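Local coordinates for protein acetylserotonin O-methyltransferase (Homo sapiens, PDB 4A6D) that transfers a methyl group from S-adenosylmethionine to N-acetylserotonin, producing melatonin and S-adenosylhomocysteine, at residues C184-G189 / T207-P212; L247-R252 / L280-L285; N167-L172 / A194-S199. All coordinates share one frame; numbering follows the deposited sequence.

Interaction 1. Residues C184-G189 / T207-P212. With SAM (S-adenosylmethionine), chain D.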
loop_
_atom_site.group_PDB
_atom_site.type_symbol
_atom_site.label_atom_id
_atom_site.label_comp_id
_atom_site.label_asym_id
_atom_site.label_seq_id
_atom_site.Cartn_x
_atom_site.Cartn_y
_atom_site.Cartn_z
ATOM N N CYS A 184 18.754 16.211 28.296
ATOM C CA CYS A 184 18.485 14.776 28.399
ATOM C C CYS A 184 17.468 14.358 27.346
ATOM O O CYS A 184 16.363 14.906 27.307
ATOM C CB CYS A 184 18.059 14.352 29.805
ATOM S SG CYS A 184 17.651 12.588 29.948
ATOM N N ASP A 185 17.860 13.421 26.467
ATOM C CA ASP A 185 16.956 12.878 25.437
ATOM C C ASP A 185 16.313 11.621 26.004
ATOM O O ASP A 185 16.966 10.575 26.098
ATOM C CB ASP A 185 17.674 12.585 24.104
ATOM C CG ASP A 185 16.728 12.404 22.924
ATOM O OD1 ASP A 185 15.492 12.453 23.134
ATOM O OD2 ASP A 185 17.219 12.178 21.793
ATOM N N LEU A 186 15.065 11.765 26.487
ATOM C CA LEU A 186 14.314 10.673 27.119
ATOM C C LEU A 186 13.756 9.790 26.065
ATOM O O LEU A 186 12.898 10.229 25.298
ATOM C CB LEU A 186 13.188 11.234 27.992
ATOM C CG LEU A 186 13.609 11.960 29.249
ATOM C CD1 LEU A 186 12.482 12.776 29.761
ATOM C CD2 LEU A 186 14.050 10.991 30.312
ATOM N N GLY A 187 14.264 8.569 25.985
ATOM C CA GLY A 187 13.861 7.632 24.940
ATOM C C GLY A 187 14.634 7.995 23.696
ATOM O O GLY A 187 14.101 7.937 22.595
ATOM N N GLY A 188 15.880 8.424 23.892
ATOM C CA GLY A 188 16.762 8.896 22.829
ATOM C C GLY A 188 17.253 7.879 21.820
ATOM O O GLY A 188 17.882 8.264 20.830
ATOM N N GLY A 189 17.001 6.591 22.083
ATOM C CA GLY A 189 17.383 5.487 21.201
ATOM C C GLY A 189 18.873 5.387 20.947
ATOM O O GLY A 189 19.673 5.399 21.887
ATOM N N THR A 207 22.609 13.698 27.862
ATOM C CA THR A 207 22.522 12.294 28.233
ATOM C C THR A 207 21.380 11.631 27.437
ATOM O O THR A 207 20.255 12.135 27.436
ATOM C CB THR A 207 22.397 12.120 29.727
ATOM O OG1 THR A 207 23.564 12.693 30.295
ATOM C CG2 THR A 207 22.283 10.643 30.149
ATOM N N VAL A 208 21.674 10.513 26.764
ATOM C CA VAL A 208 20.647 9.739 26.067
ATOM C C VAL A 208 20.091 8.731 27.088
ATOM O O VAL A 208 20.847 7.921 27.634
ATOM C CB VAL A 208 21.150 9.071 24.759
ATOM C CG1 VAL A 208 20.068 8.199 24.132
ATOM C CG2 VAL A 208 21.625 10.120 23.749
ATOM N N PHE A 209 18.794 8.842 27.407
ATOM C CA PHE A 209 18.122 7.939 28.343
ATOM C C PHE A 209 17.231 6.942 27.601
ATOM O O PHE A 209 16.386 7.326 26.797
ATOM C CB PHE A 209 17.311 8.719 29.391
ATOM C CG PHE A 209 16.786 7.876 30.531
ATOM C CD1 PHE A 209 15.599 7.158 30.401
ATOM C CD2 PHE A 209 17.495 7.771 31.722
ATOM C CE1 PHE A 209 15.122 6.380 31.451
ATOM C CE2 PHE A 209 17.008 7.009 32.778
ATOM C CZ PHE A 209 15.823 6.327 32.643
ATOM N N ASP A 210 17.412 5.656 27.877
ATOM C CA ASP A 210 16.611 4.604 27.259
ATOM C C ASP A 210 16.693 3.315 28.065
ATOM O O ASP A 210 17.422 3.262 29.056
ATOM C CB ASP A 210 16.985 4.398 25.772
ATOM C CG ASP A 210 15.774 4.136 24.885
ATOM O OD1 ASP A 210 15.127 3.080 25.066
ATOM O OD2 ASP A 210 15.499 4.973 23.975
ATOM N N ILE A 211 15.924 2.287 27.653
ATOM C CA ILE A 211 15.884 0.995 28.325
ATOM C C ILE A 211 17.236 0.288 28.143
ATOM O O ILE A 211 17.845 0.450 27.066
ATOM C CB ILE A 211 14.663 0.125 27.871
ATOM C CG1 ILE A 211 14.770 -0.313 26.401
ATOM C CG2 ILE A 211 13.329 0.830 28.176
ATOM C CD1 ILE A 211 13.974 -1.533 26.020
ATOM N N PRO A 212 17.701 -0.475 29.190
ATOM C CA PRO A 212 19.003 -1.172 29.119
ATOM C C PRO A 212 19.390 -1.861 27.828
ATOM O O PRO A 212 20.563 -1.816 27.477
ATOM C CB PRO A 212 18.904 -2.187 30.249
ATOM C CG PRO A 212 18.074 -1.489 31.275
ATOM C CD PRO A 212 17.066 -0.688 30.515
HETATM N N SAM D . 13.453 9.470 20.347
HETATM C CA SAM D . 13.793 8.516 19.267
HETATM C C SAM D . 13.491 8.956 17.820
HETATM O O SAM D . 12.587 9.746 17.642
HETATM O OXT SAM D . 14.133 8.535 16.805
HETATM C CB SAM D . 13.151 7.202 19.633
HETATM C CG SAM D . 11.621 7.214 19.530
HETATM S SD SAM D . 11.020 5.523 19.886
HETATM C CE SAM D . 9.396 5.622 19.252
HETATM C "C5'" SAM D . 10.528 5.602 21.639
HETATM C "C4'" SAM D . 11.818 5.359 22.437
HETATM O "O4'" SAM D . 11.405 5.311 23.791
HETATM C "C3'" SAM D . 12.489 3.972 22.102
HETATM O "O3'" SAM D . 13.891 4.124 21.826
HETATM C "C2'" SAM D . 12.162 3.128 23.378
HETATM O "O2'" SAM D . 13.077 2.096 23.745
HETATM C "C1'" SAM D . 12.116 4.232 24.449
HETATM N N9 SAM D . 11.366 3.824 25.656
HETATM C C8 SAM D . 10.123 3.198 25.688
HETATM N N7 SAM D . 9.758 2.997 26.919
HETATM C C5 SAM D . 10.768 3.425 27.773
HETATM C C6 SAM D . 10.975 3.452 29.166
HETATM N N6 SAM D . 9.983 3.023 29.982
HETATM N N1 SAM D . 12.131 4.013 29.672
HETATM C C2 SAM D . 13.115 4.438 28.867
HETATM N N3 SAM D . 12.949 4.412 27.536
HETATM C C4 SAM D . 11.808 3.985 26.959
#
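The Phe209 ring is met obliquely by Leu186 CD2 and by the adenine of SAM, with Phe209 CE1 3.8 Å from SAM C2. The adenine six-membered ring carries Ile211 over its face: Ile211 CG2 sits above the ring centre, 3.7 Å from SAM N3. The third flat group, the Asp210 carboxylate, takes both ribose hydroxyls. SAM O2' donates to Asp210 OD1 at 2.6 Å, and SAM O3' donates to Asp210 OD2 at 2.8 Å. Two backbone N-H groups fix its rotation. Ile211 N donates to the anti lone pair of OD1, and Gly189 N reaches Asp210 OD2 from above the carboxylate plane at 2.9 Å. An alanine in place of Asp210 would remove both carboxylate oxygens and would probably weaken ribose binding and loosen the glycine loop.

Behind the site the strands run parallel. Asp185 N donates to Thr207 O, and Phe209 N to Asp185 O. Phe209 O then accepts from both Gly187 N and Gly188 N, which ties the start of the loop to the strand. A type II turn from Asp185 to Gly188 places Gly187 at positive phi (81°). Gly187 O accepts from the SAM amino nitrogen N at 2.8 Å. A CB on Gly187 would clash with SAM O4', and one on Gly188 with Val208 CG1. The glycine loop after the first strand and the acidic residue ending the next are the hallmark of the Rossmann-like class I methyltransferase fold, here holding the cofactor at the C-terminal ends of two strands of a beta-alpha-beta unit.

Interaction 2. Residues L247-R252 / L280-L285. With SAM (S-adenosylmethionine), chain D.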
loop_
_atom_site.group_PDB
_atom_site.type_symbol
_atom_site.label_atom_id
_atom_site.label_comp_id
_atom_site.label_asym_id
_atom_site.label_seq_id
_atom_site.Cartn_x
_atom_site.Cartn_y
_atom_site.Cartn_z
ATOM N N LEU A 247 17.006 20.782 30.237
ATOM C CA LEU A 247 16.037 20.460 29.180
ATOM C C LEU A 247 15.850 18.961 29.018
ATOM O O LEU A 247 16.827 18.214 28.851
ATOM C CB LEU A 247 16.460 21.101 27.846
ATOM C CG LEU A 247 15.574 20.869 26.625
ATOM C CD1 LEU A 247 14.302 21.677 26.695
ATOM C CD2 LEU A 247 16.324 21.178 25.353
ATOM N N TYR A 248 14.585 18.524 29.046
ATOM C CA TYR A 248 14.214 17.136 28.743
ATOM C C TYR A 248 13.574 17.115 27.350
ATOM O O TYR A 248 12.677 17.917 27.085
ATOM C CB TYR A 248 13.293 16.550 29.829
ATOM C CG TYR A 248 14.032 16.363 31.144
ATOM C CD1 TYR A 248 14.758 15.200 31.400
ATOM C CD2 TYR A 248 14.093 17.390 32.086
ATOM C CE1 TYR A 248 15.504 15.054 32.562
ATOM C CE2 TYR A 248 14.834 17.249 33.266
ATOM C CZ TYR A 248 15.539 16.081 33.491
ATOM O OH TYR A 248 16.218 15.897 34.664
ATOM N N ILE A 249 14.090 16.272 26.436
ATOM C CA ILE A 249 13.587 16.155 25.055
ATOM C C ILE A 249 12.748 14.894 24.917
ATOM O O ILE A 249 13.219 13.819 25.274
ATOM C CB ILE A 249 14.731 16.192 23.997
ATOM C CG1 ILE A 249 15.689 17.401 24.224
ATOM C CG2 ILE A 249 14.177 16.116 22.551
ATOM C CD1 ILE A 249 16.975 17.461 23.300
ATOM N N LEU A 250 11.515 15.016 24.419
ATOM C CA LEU A 250 10.657 13.844 24.182
ATOM C C LEU A 250 10.303 13.791 22.688
ATOM O O LEU A 250 9.355 14.464 22.252
ATOM C CB LEU A 250 9.375 13.843 25.046
ATOM C CG LEU A 250 9.463 13.509 26.534
ATOM C CD1 LEU A 250 8.121 13.736 27.191
ATOM C CD2 LEU A 250 9.835 12.062 26.763
ATOM N N ALA A 251 11.144 13.100 21.884
ATOM C CA ALA A 251 10.930 12.980 20.420
ATOM C C ALA A 251 10.307 11.619 20.152
ATOM O O ALA A 251 10.898 10.585 20.485
ATOM C CB ALA A 251 12.241 13.132 19.658
ATOM N N ARG A 252 9.064 11.630 19.631
ATOM C CA ARG A 252 8.273 10.439 19.314
ATOM C C ARG A 252 8.114 9.501 20.512
ATOM O O ARG A 252 8.181 8.279 20.380
ATOM C CB ARG A 252 8.812 9.709 18.073
ATOM C CG ARG A 252 8.632 10.474 16.760
ATOM C CD ARG A 252 9.912 10.350 15.992
ATOM N NE ARG A 252 9.763 9.554 14.787
ATOM C CZ ARG A 252 10.763 8.955 14.147
ATOM N NH1 ARG A 252 11.992 8.986 14.641
ATOM N NH2 ARG A 252 10.533 8.293 13.019
ATOM N N LEU A 280 11.119 19.774 25.680
ATOM C CA LEU A 280 11.053 19.898 24.239
ATOM C C LEU A 280 10.391 18.657 23.707
ATOM O O LEU A 280 10.969 17.574 23.787
ATOM C CB LEU A 280 12.440 20.106 23.598
ATOM C CG LEU A 280 12.431 20.285 22.047
ATOM C CD1 LEU A 280 11.733 21.574 21.634
ATOM C CD2 LEU A 280 13.818 20.255 21.481
ATOM N N VAL A 281 9.155 18.809 23.224
ATOM C CA VAL A 281 8.325 17.738 22.678
ATOM C C VAL A 281 8.420 17.818 21.165
ATOM O O VAL A 281 8.181 18.886 20.594
ATOM C CB VAL A 281 6.863 17.790 23.201
ATOM C CG1 VAL A 281 5.965 16.789 22.453
ATOM C CG2 VAL A 281 6.816 17.566 24.725
ATOM N N ILE A 282 8.868 16.719 20.534
ATOM C CA ILE A 282 9.036 16.674 19.081
ATOM C C ILE A 282 8.109 15.621 18.532
ATOM O O ILE A 282 8.323 14.438 18.754
ATOM C CB ILE A 282 10.504 16.475 18.621
ATOM C CG1 ILE A 282 11.365 17.665 19.078
ATOM C CG2 ILE A 282 10.563 16.275 17.064
ATOM C CD1 ILE A 282 12.792 17.410 19.092
ATOM N N GLU A 283 7.042 16.078 17.865
ATOM C CA GLU A 283 5.999 15.235 17.299
ATOM C C GLU A 283 5.434 15.890 16.022
ATOM O O GLU A 283 5.651 17.079 15.787
ATOM C CB GLU A 283 4.854 15.000 18.330
ATOM C CG GLU A 283 5.206 14.273 19.630
ATOM C CD GLU A 283 5.405 12.774 19.565
ATOM O OE1 GLU A 283 5.726 12.266 18.470
ATOM O OE2 GLU A 283 5.331 12.116 20.628
ATOM N N SER A 284 4.710 15.094 15.215
ATOM C CA SER A 284 4.026 15.562 14.015
ATOM C C SER A 284 2.675 16.075 14.491
ATOM O O SER A 284 1.816 15.307 14.939
ATOM C CB SER A 284 3.836 14.423 13.001
ATOM O OG SER A 284 3.601 15.006 11.727
ATOM N N LEU A 285 2.498 17.365 14.414
ATOM C CA LEU A 285 1.297 18.016 14.915
ATOM C C LEU A 285 0.102 17.860 14.010
ATOM O O LEU A 285 0.201 18.065 12.803
ATOM C CB LEU A 285 1.565 19.513 15.223
ATOM C CG LEU A 285 2.543 19.821 16.367
ATOM C CD1 LEU A 285 2.832 21.318 16.448
ATOM C CD2 LEU A 285 2.015 19.321 17.697
HETATM N N SAM D . 13.453 9.470 20.347
HETATM C CA SAM D . 13.793 8.516 19.267
HETATM C C SAM D . 13.491 8.956 17.820
HETATM O O SAM D . 12.587 9.746 17.642
HETATM O OXT SAM D . 14.133 8.535 16.805
HETATM C CB SAM D . 13.151 7.202 19.633
HETATM C CG SAM D . 11.621 7.214 19.530
HETATM S SD SAM D . 11.020 5.523 19.886
HETATM C CE SAM D . 9.396 5.622 19.252
HETATM C "C5'" SAM D . 10.528 5.602 21.639
HETATM C "C4'" SAM D . 11.818 5.359 22.437
HETATM O "O4'" SAM D . 11.405 5.311 23.791
HETATM C "C3'" SAM D . 12.489 3.972 22.102
HETATM O "O3'" SAM D . 13.891 4.124 21.826
HETATM C "C2'" SAM D . 12.162 3.128 23.378
HETATM O "O2'" SAM D . 13.077 2.096 23.745
HETATM C "C1'" SAM D . 12.116 4.232 24.449
HETATM N N9 SAM D . 11.366 3.824 25.656
HETATM C C8 SAM D . 10.123 3.198 25.688
HETATM N N7 SAM D . 9.758 2.997 26.919
HETATM C C5 SAM D . 10.768 3.425 27.773
HETATM C C6 SAM D . 10.975 3.452 29.166
HETATM N N6 SAM D . 9.983 3.023 29.982
HETATM N N1 SAM D . 12.131 4.013 29.672
HETATM C C2 SAM D . 13.115 4.438 28.867
HETATM N N3 SAM D . 12.949 4.412 27.536
HETATM C C4 SAM D . 11.808 3.985 26.959
HETATM O O HOH W 1 7.183 13.095 22.536
#
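Arg252 sends CG anti to its carbonyl carbon, then bends at chi2 (136°) and chi3 (112°), so its guanidinium folds toward the SAM carboxylate. Arg252 NH1 donates to SAM O at 3.2 Å, and SAM OXT lies at the guanidinium edge, near its plane. NH1 also bonds to Leu160 O. Glu283 bends at chi2 (-76°) and turns its carboxylate against the Arg252 backbone, with OE1 3.2 Å from Arg252 CA. The two charged groups do not touch. Glu283 OE2 instead accepts from His255 N and from a water also donating to Leu250 O.

The strands pair in parallel through nearly straight bonds: Leu280 N to Tyr248 O, Leu250 N to Leu280 O, Ile282 N to Leu250 O and Arg252 N to Ile282 O. Ala251 O, at the strand end, accepts from SAM N at 2.8 Å. Leu247 crosses Leu280 obliquely, its CD1 3.9 Å from Leu280 CB. On one face Ile249 CG2 lies beside Ile282 CD1, and Ala251 CB meets Ile282 CB.

Strand 182-186 borders strand 247-251 on its other side. On the Leu250 and Val281 face, helix 259-272, the beta-alpha-beta crossover between these strands, packs on Tyr248 and Leu250, while Tyr317 of helix 314-324 covers Val281 and Glu283.

Interaction 3. Residues N167-L172 / A194-S199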
loop_
_atom_site.group_PDB
_atom_site.type_symbol
_atom_site.label_atom_id
_atom_site.label_comp_id
_atom_site.label_asym_id
_atom_site.label_seq_id
_atom_site.Cartn_x
_atom_site.Cartn_y
_atom_site.Cartn_z
ATOM N N ASN A 167 15.120 15.853 9.124
ATOM C CA ASN A 167 14.263 16.679 9.987
ATOM C C ASN A 167 14.931 17.229 11.265
ATOM O O ASN A 167 14.365 18.126 11.896
ATOM C CB ASN A 167 12.990 15.878 10.363
ATOM C CG ASN A 167 11.716 16.698 10.513
ATOM O OD1 ASN A 167 10.636 16.268 10.092
ATOM N ND2 ASN A 167 11.786 17.883 11.143
ATOM N N GLY A 168 16.094 16.687 11.632
ATOM C CA GLY A 168 16.829 17.052 12.839
ATOM C C GLY A 168 17.063 18.530 13.074
ATOM O O GLY A 168 16.705 19.041 14.139
ATOM N N ARG A 169 17.655 19.231 12.086
ATOM C CA ARG A 169 17.980 20.658 12.204
ATOM C C ARG A 169 16.779 21.568 12.458
ATOM O O ARG A 169 16.891 22.490 13.270
ATOM C CB ARG A 169 18.831 21.171 11.025
ATOM C CG ARG A 169 19.782 22.275 11.452
ATOM C CD ARG A 169 20.384 23.090 10.331
ATOM N NE ARG A 169 21.201 24.162 10.909
ATOM C CZ ARG A 169 20.799 25.424 11.063
ATOM N NH1 ARG A 169 19.605 25.808 10.620
ATOM N NH2 ARG A 169 21.597 26.315 11.632
ATOM N N SER A 170 15.646 21.299 11.780
ATOM C CA SER A 170 14.397 22.066 11.883
ATOM C C SER A 170 13.901 22.097 13.347
ATOM O O SER A 170 13.715 23.168 13.913
ATOM C CB SER A 170 13.309 21.469 10.981
ATOM O OG SER A 170 13.807 20.606 9.966
ATOM N N VAL A 171 13.707 20.918 13.942
ATOM C CA VAL A 171 13.182 20.745 15.294
ATOM C C VAL A 171 14.079 21.266 16.392
ATOM O O VAL A 171 13.587 21.902 17.324
ATOM C CB VAL A 171 12.630 19.326 15.567
ATOM C CG1 VAL A 171 11.423 19.032 14.675
ATOM C CG2 VAL A 171 13.705 18.250 15.410
ATOM N N LEU A 172 15.394 21.044 16.272
ATOM C CA LEU A 172 16.336 21.493 17.285
ATOM C C LEU A 172 16.621 22.997 17.246
ATOM O O LEU A 172 16.995 23.566 18.284
ATOM C CB LEU A 172 17.611 20.642 17.277
ATOM C CG LEU A 172 17.404 19.121 17.470
ATOM C CD1 LEU A 172 18.637 18.359 17.098
ATOM C CD2 LEU A 172 16.939 18.769 18.884
ATOM N N ALA A 194 20.565 13.434 19.465
ATOM C CA ALA A 194 21.549 13.974 20.407
ATOM C C ALA A 194 22.848 14.333 19.695
ATOM O O ALA A 194 23.417 15.367 19.997
ATOM C CB ALA A 194 21.820 12.978 21.508
ATOM N N LYS A 195 23.306 13.507 18.739
ATOM C CA LYS A 195 24.514 13.768 17.946
ATOM C C LYS A 195 24.347 15.088 17.186
ATOM O O LYS A 195 25.270 15.907 17.180
ATOM C CB LYS A 195 24.793 12.615 16.962
ATOM C CG LYS A 195 25.787 11.563 17.466
ATOM C CD LYS A 195 25.726 10.258 16.636
ATOM C CE LYS A 195 27.029 9.479 16.617
ATOM N NZ LYS A 195 26.852 8.091 16.107
ATOM N N GLU A 196 23.148 15.312 16.611
ATOM C CA GLU A 196 22.788 16.515 15.861
ATOM C C GLU A 196 22.714 17.706 16.790
ATOM O O GLU A 196 23.254 18.769 16.471
ATOM C CB GLU A 196 21.449 16.313 15.124
ATOM C CG GLU A 196 20.940 17.538 14.377
ATOM C CD GLU A 196 21.632 17.871 13.073
ATOM O OE1 GLU A 196 21.497 17.077 12.113
ATOM O OE2 GLU A 196 22.240 18.962 12.985
ATOM N N CYS A 197 22.070 17.520 17.949
ATOM C CA CYS A 197 21.918 18.548 18.973
ATOM C C CYS A 197 23.258 19.139 19.432
ATOM O O CYS A 197 23.398 20.363 19.491
ATOM C CB CYS A 197 21.110 18.009 20.144
ATOM S SG CYS A 197 20.214 19.280 21.055
ATOM N N MET A 198 24.252 18.270 19.673
ATOM C CA MET A 198 25.594 18.638 20.089
ATOM C C MET A 198 26.433 19.379 19.055
ATOM O O MET A 198 27.231 20.227 19.432
ATOM C CB MET A 198 26.314 17.444 20.703
ATOM C CG MET A 198 25.620 16.929 21.952
ATOM S SD MET A 198 25.403 18.168 23.271
ATOM C CE MET A 198 23.651 18.617 23.093
ATOM N N SER A 199 26.248 19.099 17.765
ATOM C CA SER A 199 26.969 19.822 16.711
ATOM C C SER A 199 26.341 21.215 16.557
ATOM O O SER A 199 27.055 22.201 16.354
ATOM C CB SER A 199 26.930 19.053 15.392
ATOM O OG SER A 199 25.600 18.848 14.953
#
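Leu172 points at helix 192-200 and reaches it with both methyls. Its CG is anti to the carbonyl carbon (chi1 -57°). Leu172 CD1 settles between two neighbouring residues, 3.7 Å from Glu196 CG and 3.9 Å from Cys197 CB. It also lies against the backbone, 3.6 Å from Cys197 N. Leu172 CD2 sits beside Cys197 SG at 4.0 Å. Cys197 keeps SG anti to its backbone N, alongside the leucine.

Glu196 crosses Leu172 obliquely. Its CG is anti to the backbone N, and a bend at chi2 (76°) turns the carboxylate toward the backbone of Arg169. The methylenes thus do the touching. The acid end lies near Arg169, but the charged atoms remain apart, with Arg169 NE 5.7 Å from Glu196 OE2. Glu196 CG passes 4.2 Å from Gly168 C, and a CB on Gly168 would be tight against it.

The short helical segments cross at -60°, their axes 9.8 Å apart. Leu193 and Leu200 extend the apolar patch around Leu172, and Leu172 O bonds to Tyr201 OH. This is helix-on-helix packing in the layer over one face of a Rossmann-like sheet, where helix 192-200 is the crossover between strands 182-186 and 205-210.

Interactions 1 and 2 are buried pairings within one parallel sheet, and they join directly because strands 182-186 and 247-251 are neighbours. Main-chain bonds dominate both, and both open at their C-terminal ends onto SAM. Each gives a backbone carbonyl, Gly187 O or Ala251 O, to the same SAM amino group. Otherwise their chemistry there differs: interaction 1 offers an acid to the ribose, interaction 2 an arginine to the cofactor carboxylate. Interaction 3 lies in the helical layer. It relies on apolar contact between side chains, buried at Leu172 and Cys197 but reaching the surface at Arg169. It still touches both others, through Ala194 on Val208 and Val171 on Ile282.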